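SsDNA binding RNA Polymerase cofactor (Pseudomonas phage LUZ7, PDB 6QLC) binds single-stranded DNA and acts as a cofactor of RNA polymerase, probably regulating transcription of the phage genome. Local coordinates at residues A27-F31 with R42-L48. Numbering follows the deposited sequence.
Sequences AYLNF and RLVSLGL
L46 O is met twice by the facing strand. It accepts the backbone bond from L29 N at 2.6 Å, and the CA of Y28 brings a C-H toward it at 3.2 Å. L46 N returns a bond to L29 O, so L29 and L46 form a hydrogen-bonded pair of this antiparallel hairpin. F31 faces both L43 and V44, a classic beta bulge. V44 O accepts a nearly straight bond from F31 N (174°), while F31 O takes a more bent one from L43 N (134°). On the same face, V44 CG2 comes obliquely to the F31 ring, 3.4 Å from CD1. A27, L29, L46 and L48 continue this apolar side, and helix 53-61 packs against its A27-L48 end. The other face carries Y28, N30 and S45. With CG anti to the carbonyl carbon, the Y28 ring turns one face to G47 CA, a CH-pi contact 3.9 Å from the centroid. R42 bends at chi3 and lays its guanidinium over the N30 amide, the planes 17° apart. N30 OD1 lies over one face of that group, toward its rim, 3.2 Å from R42 NE; the angle is too poor for a hydrogen bond. A27, Y28, N30 and F31 pair antiparallel with a strand of the second subunit, and the F31 ring meets F31 of that subunit. The hairpin is thus two-faced, and the amide stack probably leaves the in-plane N-H groups of R42 available to other partners.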
loop_
_atom_site.group_PDB
_atom_site.type_symbol
_atom_site.label_atom_id
_atom_site.label_comp_id
_atom_site.label_asym_id
_atom_site.label_seq_id
_atom_site.Cartn_x
_atom_site.Cartn_y
_atom_site.Cartn_z
ATOM N N ALA A 27 14.483 -4.638 3.682
ATOM C CA ALA A 27 13.618 -4.798 2.525
ATOM C C ALA A 27 12.379 -3.923 2.670
ATOM O O ALA A 27 11.945 -3.621 3.784
ATOM C CB ALA A 27 13.214 -6.257 2.341
ATOM N N TYR A 28 11.824 -3.503 1.525
ATOM C CA TYR A 28 10.644 -2.651 1.464
ATOM C C TYR A 28 9.641 -3.244 0.488
ATOM O O TYR A 28 10.011 -3.831 -0.533
ATOM C CB TYR A 28 10.998 -1.199 1.029
ATOM C CG TYR A 28 11.618 -0.386 2.151
ATOM C CD1 TYR A 28 12.824 -0.779 2.730
ATOM C CD2 TYR A 28 10.988 0.747 2.661
ATOM C CE1 TYR A 28 13.396 -0.069 3.777
ATOM C CE2 TYR A 28 11.563 1.477 3.717
ATOM C CZ TYR A 28 12.770 1.056 4.265
ATOM O OH TYR A 28 13.365 1.744 5.303
ATOM N N LEU A 29 8.363 -3.086 0.803
ATOM C CA LEU A 29 7.291 -3.418 -0.127
ATOM C C LEU A 29 6.724 -2.124 -0.678
ATOM O O LEU A 29 6.112 -1.352 0.065
ATOM C CB LEU A 29 6.189 -4.218 0.558
ATOM C CG LEU A 29 5.245 -4.811 -0.471
ATOM C CD1 LEU A 29 5.842 -6.084 -0.977
ATOM C CD2 LEU A 29 3.887 -5.060 0.122
ATOM N N ASN A 30 6.892 -1.907 -1.978
ATOM C CA ASN A 30 6.517 -0.662 -2.628
ATOM C C ASN A 30 5.278 -0.836 -3.484
ATOM O O ASN A 30 5.184 -1.775 -4.283
ATOM C CB ASN A 30 7.672 -0.156 -3.473
ATOM C CG ASN A 30 8.867 0.169 -2.627
ATOM O OD1 ASN A 30 8.819 1.093 -1.820
ATOM N ND2 ASN A 30 9.930 -0.617 -2.758
ATOM N N PHE A 31 4.352 0.093 -3.341
ATOM C CA PHE A 31 3.114 0.090 -4.101
ATOM C C PHE A 31 3.217 1.187 -5.154
ATOM O O PHE A 31 3.205 2.374 -4.814
ATOM C CB PHE A 31 1.927 0.321 -3.171
ATOM C CG PHE A 31 1.745 -0.762 -2.149
ATOM C CD1 PHE A 31 2.627 -0.888 -1.087
ATOM C CD2 PHE A 31 0.709 -1.667 -2.270
ATOM C CE1 PHE A 31 2.475 -1.893 -0.150
ATOM C CE2 PHE A 31 0.540 -2.666 -1.341
ATOM C CZ PHE A 31 1.430 -2.783 -0.275
ATOM N N ARG A 42 5.505 5.901 -7.005
ATOM C CA ARG A 42 5.482 5.057 -5.805
ATOM C C ARG A 42 4.537 5.687 -4.786
ATOM O O ARG A 42 4.878 6.679 -4.139
ATOM C CB ARG A 42 6.890 4.900 -5.241
ATOM C CG ARG A 42 6.971 4.094 -3.953
ATOM C CD ARG A 42 8.407 4.004 -3.457
ATOM N NE ARG A 42 9.212 3.134 -4.304
ATOM C CZ ARG A 42 10.536 3.050 -4.247
ATOM N NH1 ARG A 42 11.213 3.790 -3.380
ATOM N NH2 ARG A 42 11.181 2.221 -5.058
ATOM N N LEU A 43 3.332 5.123 -4.650
ATOM C CA LEU A 43 2.340 5.697 -3.744
ATOM C C LEU A 43 2.796 5.602 -2.294
ATOM O O LEU A 43 2.823 6.608 -1.575
ATOM C CB LEU A 43 0.992 5.003 -3.928
ATOM C CG LEU A 43 0.129 5.654 -4.999
ATOM C CD1 LEU A 43 -1.165 4.875 -5.222
ATOM C CD2 LEU A 43 -0.148 7.084 -4.589
ATOM N N VAL A 44 3.145 4.396 -1.844
ATOM C CA VAL A 44 3.465 4.121 -0.445
ATOM C C VAL A 44 4.541 3.052 -0.411
ATOM O O VAL A 44 4.636 2.206 -1.307
ATOM C CB VAL A 44 2.244 3.642 0.378
ATOM C CG1 VAL A 44 1.093 4.556 0.203
ATOM C CG2 VAL A 44 1.822 2.260 -0.045
ATOM N N SER A 45 5.345 3.088 0.645
ATOM C CA SER A 45 6.373 2.085 0.876
ATOM C C SER A 45 6.162 1.455 2.247
ATOM O O SER A 45 5.821 2.149 3.209
ATOM C CB SER A 45 7.762 2.711 0.785
ATOM O OG SER A 45 8.704 1.772 0.320
ATOM N N LEU A 46 6.354 0.141 2.342
ATOM C CA LEU A 46 6.275 -0.560 3.618
ATOM C C LEU A 46 7.623 -1.185 3.927
ATOM O O LEU A 46 8.075 -2.078 3.203
ATOM C CB LEU A 46 5.199 -1.642 3.604
ATOM C CG LEU A 46 5.220 -2.533 4.857
ATOM C CD1 LEU A 46 4.770 -1.772 6.117
ATOM C CD2 LEU A 46 4.386 -3.773 4.641
ATOM N N GLY A 47 8.258 -0.724 5.002
ATOM C CA GLY A 47 9.470 -1.373 5.480
ATOM C C GLY A 47 9.120 -2.669 6.184
ATOM O O GLY A 47 8.278 -2.689 7.088
ATOM N N LEU A 48 9.760 -3.761 5.759
ATOM C CA LEU A 48 9.521 -5.090 6.319
ATOM C C LEU A 48 10.504 -5.307 7.467
ATOM O O LEU A 48 11.676 -5.633 7.250
ATOM C CB LEU A 48 9.655 -6.170 5.249
ATOM C CG LEU A 48 8.945 -5.863 3.921
ATOM C CD1 LEU A 48 9.225 -6.953 2.908
ATOM C CD2 LEU A 48 7.461 -5.719 4.142
#